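Local coordinates for protein nadb-ler3 (Gallus gallus, PDB 3WXB) that probably reduces carbonyl compounds with NAD(P)H as electron donor, as a short-chain dehydrogenase/reductase with a Rossmann fold that binds NADPH, at residues A[47-50]-A[51-55]; A[203-206]-A[207-210]; A[245-248]-A[249-253]. All blocks are in the same frame, centred on the assembly; numbering follows the deposited sequence.

Interaction 1 (A[47-50]-A[51-55])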
loop_
_atom_site.group_PDB
_atom_site.type_symbol
_atom_site.label_atom_id
_atom_site.label_comp_id
_atom_site.label_asym_id
_atom_site.label_seq_id
_atom_site.Cartn_x
_atom_site.Cartn_y
_atom_site.Cartn_z
ATOM N N LEU A 47 24.050 15.056 -12.787
ATOM C CA LEU A 47 24.966 15.546 -13.827
ATOM C C LEU A 47 26.097 16.340 -13.216
ATOM O O LEU A 47 27.192 16.326 -13.744
ATOM C CB LEU A 47 24.204 16.346 -14.900
ATOM C CG LEU A 47 23.237 15.503 -15.746
ATOM C CD1 LEU A 47 22.243 16.415 -16.516
ATOM C CD2 LEU A 47 24.001 14.596 -16.690
ATOM N N ALA A 48 25.806 17.037 -12.122
ATOM C CA ALA A 48 26.747 17.869 -11.411
ATOM C C ALA A 48 27.621 17.111 -10.360
ATOM O O ALA A 48 28.255 17.756 -9.517
ATOM C CB ALA A 48 25.989 18.995 -10.732
ATOM N N LEU A 49 27.627 15.768 -10.371
ATOM C CA LEU A 49 28.502 14.996 -9.449
ATOM C C LEU A 49 29.989 15.156 -9.870
ATOM O O LEU A 49 30.296 15.194 -11.079
ATOM C CB LEU A 49 28.156 13.505 -9.454
ATOM C CG LEU A 49 26.812 13.026 -8.875
ATOM C CD1 LEU A 49 26.690 11.540 -8.902
ATOM C CD2 LEU A 49 26.632 13.547 -7.478
ATOM N N SER A 50 30.889 15.230 -8.877
ATOM C CA SER A 50 32.332 15.259 -9.129
ATOM C C SER A 50 32.762 14.150 -10.098
ATOM O O SER A 50 33.423 14.438 -11.091
ATOM C CB SER A 50 33.129 15.230 -7.824
ATOM O OG SER A 50 32.529 14.371 -6.848
ATOM N N ASN A 51 32.367 12.903 -9.863
ATOM C CA ASN A 51 32.506 11.902 -10.918
ATOM C C ASN A 51 31.158 11.563 -11.592
ATOM O O ASN A 51 30.435 10.673 -11.143
ATOM C CB ASN A 51 33.293 10.672 -10.447
ATOM C CG ASN A 51 34.799 10.943 -10.391
ATOM O OD1 ASN A 51 35.405 10.880 -9.330
ATOM N ND2 ASN A 51 35.400 11.288 -11.537
ATOM N N PRO A 52 30.816 12.299 -12.671
ATOM C CA PRO A 52 29.469 12.187 -13.216
ATOM C C PRO A 52 29.225 10.833 -13.846
ATOM O O PRO A 52 30.187 10.174 -14.306
ATOM C CB PRO A 52 29.405 13.314 -14.278
ATOM C CG PRO A 52 30.717 14.033 -14.222
ATOM C CD PRO A 52 31.688 13.143 -13.514
ATOM N N PRO A 53 27.980 10.409 -13.900
ATOM C CA PRO A 53 27.677 9.134 -14.510
ATOM C C PRO A 53 28.035 9.165 -15.954
ATOM O O PRO A 53 27.971 10.203 -16.520
ATOM C CB PRO A 53 26.161 9.034 -14.345
ATOM C CG PRO A 53 25.848 9.875 -13.273
ATOM C CD PRO A 53 26.796 10.989 -13.276
ATOM N N GLU A 54 28.395 8.029 -16.520
ATOM C CA GLU A 54 28.524 7.899 -17.945
ATOM C C GLU A 54 27.198 8.016 -18.675
ATOM O O GLU A 54 27.155 8.503 -19.761
ATOM C CB GLU A 54 29.177 6.586 -18.334
ATOM C CG GLU A 54 30.287 6.808 -19.306
ATOM C CD GLU A 54 31.035 5.583 -19.694
ATOM O OE1 GLU A 54 31.588 4.910 -18.820
ATOM O OE2 GLU A 54 31.071 5.314 -20.892
ATOM N N TRP A 55 26.121 7.547 -18.070
ATOM C CA TRP A 55 24.791 7.686 -18.626
ATOM C C TRP A 55 23.832 8.091 -17.539
ATOM O O TRP A 55 23.752 7.422 -16.546
ATOM C CB TRP A 55 24.271 6.372 -19.172
ATOM C CG TRP A 55 25.000 5.673 -20.266
ATOM C CD1 TRP A 55 24.853 5.868 -21.586
ATOM C CD2 TRP A 55 25.921 4.595 -20.126
ATOM N NE1 TRP A 55 25.640 5.005 -22.280
ATOM C CE2 TRP A 55 26.313 4.215 -21.404
ATOM C CE3 TRP A 55 26.475 3.938 -19.037
ATOM C CZ2 TRP A 55 27.230 3.194 -21.633
ATOM C CZ3 TRP A 55 27.384 2.939 -19.261
ATOM C CH2 TRP A 55 27.753 2.569 -20.547
#
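The pyrrolidine ring of Pro52 turns its inner atoms to three backbone oxygens. Its CD lies 3.2 Å from Ser50 O. Its CG is 3.4 Å from Leu49 O, and its CB rests more lightly on Leu47 O. A hydrocarbon ring thus meets three carbonyls without a conventional donor among its atoms, although Pro52 as a whole is exposed to solvent. These atoms form the compact part of a turn that leaves helix 37-47, with Ala48 the first residue to abandon helical backbone angles, and runs towards strand 55-60. Between Leu49 and Pro52 the CA atoms come within 4.8 Å, which marks how sharply the chain folds back.

On the inner side of the bend, Leu49 projects toward the second half of the loop. With CG anti to its carbonyl carbon (chi1 -68°), Leu49 brings CD1 to 4.4 Å from Pro53 CD, a loose apolar touch. Pro53 is buried and also rests on Val26 and on Val29 of strand 28-31, while the buried Leu47 packs on Asn80.

The outer side is different. Ser50 and Asn51, at the tip of the bend, are exposed, and their CB bonds point away overall, although each CB still touches its neighbour; the Asn51 side chain also touches Arg25.

The turn belongs to the beta-alpha-beta crossover that joins strands 28-31 and 55-60, neighbours in the parallel sheet. No hydrogen bond spans its two halves. In a common beta-turn one might close such a bend, but here Leu49 O stands 3.3 Å from Pro52 N, an imino nitrogen with no hydrogen to offer. The shape therefore probably owes much to the restricted prolines and to their contacts with carbonyl oxygens, with one light leucine touch.

Interaction 2 (A[203-206]-A[207-210]); sequences AALN and MLTR
Thr209 and Leu205 meet through a doubled hydrogen bond. Leu205 O accepts from Thr209 N at 2.9 Å and from Thr209 OG1 at 2.8 Å, and the two donors arrive from opposite faces of the carbonyl plane. The hydroxyl can bend back because chi1 of -57° places OG1 beside its own nitrogen; OG1 is also bonded to Asn176 ND2. The other bonds are ordinary helix pairs, Met207 N to Ala203 O, Leu208 N to Ala204 O and Arg210 N to Asn206 O. Asn206 spends its side chain elsewhere, with OD1 bonded to Ser178 OG.

Apolar contact is lighter. Leu205 and Leu208 cross at a slant, CD1 of the former 4.1 Å from CD2 of the latter, and both continue onto helix 130-160, at Pro144 and Leu145.

Across the dimer interface, Ala203 packs on Met207 of the second subunit, and Leu208 on Leu196 of that subunit.

All this lies on helix 196-216, which carries the NADPH-binding Tyr198 and Lys202 in the Tyr-x-x-x-Lys spacing of the short-chain dehydrogenase/reductase fold, and which in this family commonly helps to build the dimer interface.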
loop_
_atom_site.group_PDB
_atom_site.type_symbol
_atom_site.label_atom_id
_atom_site.label_comp_id
_atom_site.label_asym_id
_atom_site.label_seq_id
_atom_site.Cartn_x
_atom_site.Cartn_y
_atom_site.Cartn_z
ATOM N N ALA A 203 2.041 3.708 1.289
ATOM C CA ALA A 203 2.239 2.593 2.214
ATOM C C ALA A 203 2.507 1.286 1.455
ATOM O O ALA A 203 3.389 0.518 1.835
ATOM C CB ALA A 203 0.996 2.437 3.225
ATOM N N ALA A 204 1.796 1.055 0.339
ATOM C CA ALA A 204 2.032 -0.123 -0.462
ATOM C C ALA A 204 3.423 -0.119 -1.137
ATOM O O ALA A 204 3.994 -1.198 -1.334
ATOM C CB ALA A 204 0.900 -0.278 -1.576
ATOM N N LEU A 205 3.898 1.066 -1.513
ATOM C CA LEU A 205 5.222 1.238 -2.092
ATOM C C LEU A 205 6.276 0.922 -0.986
ATOM O O LEU A 205 7.331 0.380 -1.289
ATOM C CB LEU A 205 5.423 2.717 -2.500
ATOM C CG LEU A 205 6.768 3.087 -3.184
ATOM C CD1 LEU A 205 7.034 2.308 -4.513
ATOM C CD2 LEU A 205 6.872 4.594 -3.469
ATOM N N ASN A 206 6.003 1.329 0.257
ATOM C CA ASN A 206 6.944 0.985 1.350
ATOM C C ASN A 206 7.026 -0.519 1.496
ATOM O O ASN A 206 8.109 -1.087 1.625
ATOM C CB ASN A 206 6.524 1.678 2.614
ATOM C CG ASN A 206 6.742 3.182 2.526
ATOM O OD1 ASN A 206 7.422 3.665 1.598
ATOM N ND2 ASN A 206 6.267 3.918 3.516
ATOM N N MET A 207 5.854 -1.169 1.435
ATOM C CA MET A 207 5.763 -2.599 1.381
ATOM C C MET A 207 6.529 -3.180 0.237
ATOM O O MET A 207 7.296 -4.165 0.430
ATOM C CB MET A 207 4.283 -3.112 1.420
ATOM C CG MET A 207 4.177 -4.657 1.257
ATOM S SD MET A 207 5.155 -5.648 2.523
ATOM C CE MET A 207 4.023 -5.599 3.907
ATOM N N LEU A 208 6.308 -2.642 -0.979
ATOM C CA LEU A 208 7.027 -3.155 -2.151
ATOM C C LEU A 208 8.543 -3.110 -1.927
ATOM O O LEU A 208 9.255 -4.094 -2.214
ATOM C CB LEU A 208 6.688 -2.343 -3.390
ATOM C CG LEU A 208 7.491 -2.612 -4.651
ATOM C CD1 LEU A 208 7.338 -4.150 -5.136
ATOM C CD2 LEU A 208 7.063 -1.582 -5.783
ATOM N N THR A 209 9.001 -1.982 -1.422
ATOM C CA THR A 209 10.445 -1.750 -1.219
ATOM C C THR A 209 11.020 -2.809 -0.249
ATOM O O THR A 209 12.086 -3.419 -0.520
ATOM C CB THR A 209 10.681 -0.369 -0.657
ATOM O OG1 THR A 209 10.126 0.638 -1.512
ATOM C CG2 THR A 209 12.197 -0.062 -0.522
ATOM N N ARG A 210 10.325 -3.029 0.844
ATOM C CA ARG A 210 10.666 -4.080 1.777
ATOM C C ARG A 210 10.796 -5.451 1.079
ATOM O O ARG A 210 11.789 -6.121 1.236
ATOM C CB ARG A 210 9.639 -4.127 2.906
ATOM C CG ARG A 210 10.091 -4.713 4.210
ATOM C CD ARG A 210 11.090 -3.816 4.802
ATOM N NE ARG A 210 11.270 -3.875 6.231
ATOM C CZ ARG A 210 11.474 -4.968 6.933
ATOM N NH1 ARG A 210 11.449 -6.137 6.350
ATOM N NH2 ARG A 210 11.679 -4.900 8.236
#

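Interaction 3 (A[245-248]-A[249-253]); sequences VTVD and ESVGG
The carboxylate of Glu249 folds back to Thr246, whose OG1 sits offset over one face of it, 3.4 Å from Glu249 CD. Thr246 N approaches from that same face: it gives its hydrogen to Glu249 OE1 at 2.9 Å, a nearly straight bond of 165° that meets the oxygen on its anti side but 32° out of the carboxylate plane. Val245 packs beside OE1, its CA at the carboxylate edge, 3.2 Å from Glu249 OE1. Val245 CB lies on the opposite side of the plane from Thr246 OG1.

The return bond completes a capping box. Glu249 N donates to Thr246 OG1 at 3.1 Å; chi1 of 62° places the hydroxyl between the nitrogen and carbonyl carbon of its own residue. Thr246 is at the N-cap position of helix 247-260, and its O takes Ser250 N as the helical hydrogen bonds begin. Further along the helix, Val247 CG1 and Val251 CG1 run side by side, 4.0 Å apart.

Other polar ends find partners elsewhere in the fold. Ser250 OG bonds to Pro228 O, and Asp248 OD1 to His45 NE2 on helix 37-47.

Chemically, the box gives Glu249 N a side-chain acceptor and Thr246 N a carboxylate, and probably helps to define the start of the helix. Two acidic side chains at this end, Glu249 and Asp248, would probably be favoured by the partial positive charge of the helix N-terminus.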
loop_
_atom_site.group_PDB
_atom_site.type_symbol
_atom_site.label_atom_id
_atom_site.label_comp_id
_atom_site.label_asym_id
_atom_site.label_seq_id
_atom_site.Cartn_x
_atom_site.Cartn_y
_atom_site.Cartn_z
ATOM N N VAL A 245 11.141 22.293 1.909
ATOM C CA VAL A 245 12.436 22.356 1.299
ATOM C C VAL A 245 12.269 22.635 -0.170
ATOM O O VAL A 245 11.171 22.431 -0.738
ATOM C CB VAL A 245 13.238 21.081 1.573
ATOM C CG1 VAL A 245 13.509 21.007 3.073
ATOM C CG2 VAL A 245 12.480 19.856 1.100
ATOM N N THR A 246 13.341 23.162 -0.759
ATOM C CA THR A 246 13.438 23.339 -2.195
ATOM C C THR A 246 13.860 21.988 -2.780
ATOM O O THR A 246 14.329 21.113 -2.064
ATOM C CB THR A 246 14.521 24.445 -2.538
ATOM O OG1 THR A 246 15.795 23.994 -2.072
ATOM C CG2 THR A 246 14.166 25.858 -1.869
ATOM N N VAL A 247 13.686 21.837 -4.087
ATOM C CA VAL A 247 14.098 20.686 -4.830
ATOM C C VAL A 247 15.599 20.489 -4.645
ATOM O O VAL A 247 16.073 19.330 -4.501
ATOM C CB VAL A 247 13.760 20.898 -6.330
ATOM C CG1 VAL A 247 14.541 19.976 -7.208
ATOM C CG2 VAL A 247 12.231 20.725 -6.568
ATOM N N ASP A 248 16.353 21.596 -4.614
ATOM C CA ASP A 248 17.814 21.476 -4.479
ATOM C C ASP A 248 18.185 20.899 -3.125
ATOM O O ASP A 248 19.067 20.032 -3.025
ATOM C CB ASP A 248 18.549 22.805 -4.734
ATOM C CG ASP A 248 18.610 23.147 -6.234
ATOM O OD1 ASP A 248 18.843 22.240 -7.070
ATOM O OD2 ASP A 248 18.427 24.322 -6.566
ATOM N N GLU A 249 17.488 21.363 -2.096
ATOM C CA GLU A 249 17.738 20.908 -0.719
ATOM C C GLU A 249 17.325 19.443 -0.561
ATOM O O GLU A 249 18.037 18.626 0.025
ATOM C CB GLU A 249 16.937 21.761 0.259
ATOM C CG GLU A 249 17.497 23.198 0.506
ATOM C CD GLU A 249 16.522 24.085 1.269
ATOM O OE1 GLU A 249 15.284 23.835 1.274
ATOM O OE2 GLU A 249 16.985 25.067 1.879
ATOM N N SER A 250 16.147 19.113 -1.113
ATOM C CA SER A 250 15.596 17.764 -0.993
ATOM C C SER A 250 16.512 16.824 -1.765
ATOM O O SER A 250 16.958 15.820 -1.224
ATOM C CB SER A 250 14.141 17.714 -1.542
ATOM O OG SER A 250 13.784 16.359 -1.827
ATOM N N VAL A 251 16.773 17.090 -3.047
ATOM C CA VAL A 251 17.630 16.160 -3.753
ATOM C C VAL A 251 19.095 16.134 -3.349
ATOM O O VAL A 251 19.685 15.087 -3.413
ATOM C CB VAL A 251 17.421 15.995 -5.308
ATOM C CG1 VAL A 251 16.075 16.531 -5.861
ATOM C CG2 VAL A 251 18.644 16.206 -6.114
ATOM N N GLY A 252 19.659 17.281 -2.969
ATOM C CA GLY A 252 21.072 17.316 -2.469
ATOM C C GLY A 252 21.135 16.455 -1.227
ATOM O O GLY A 252 22.052 15.660 -1.078
ATOM N N GLY A 253 20.122 16.564 -0.360
ATOM C CA GLY A 253 20.024 15.713 0.823
ATOM C C GLY A 253 19.910 14.233 0.476
ATOM O O GLY A 253 20.689 13.403 1.009
#

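Three local contacts, none touching another, lie along one Rossmann chain. Interaction 1 and interaction 2 fall on opposite sides of the chain's centre, their centres 29 Å apart. Interaction 3 is nearer to both, at 18 Å from interaction 1 and 23 Å from interaction 2, measured between centres. Helix 37-47 links interactions 1 and 3: the turn takes over at the end of it, while Val251 of interaction 3 packs on its Ile38 and His45. The cofactor relates interactions 2 and 3, since the side chains of Leu205 and Val247 each come to about 6 Å from NADPH. Interaction 1 lies away from the annotated sites.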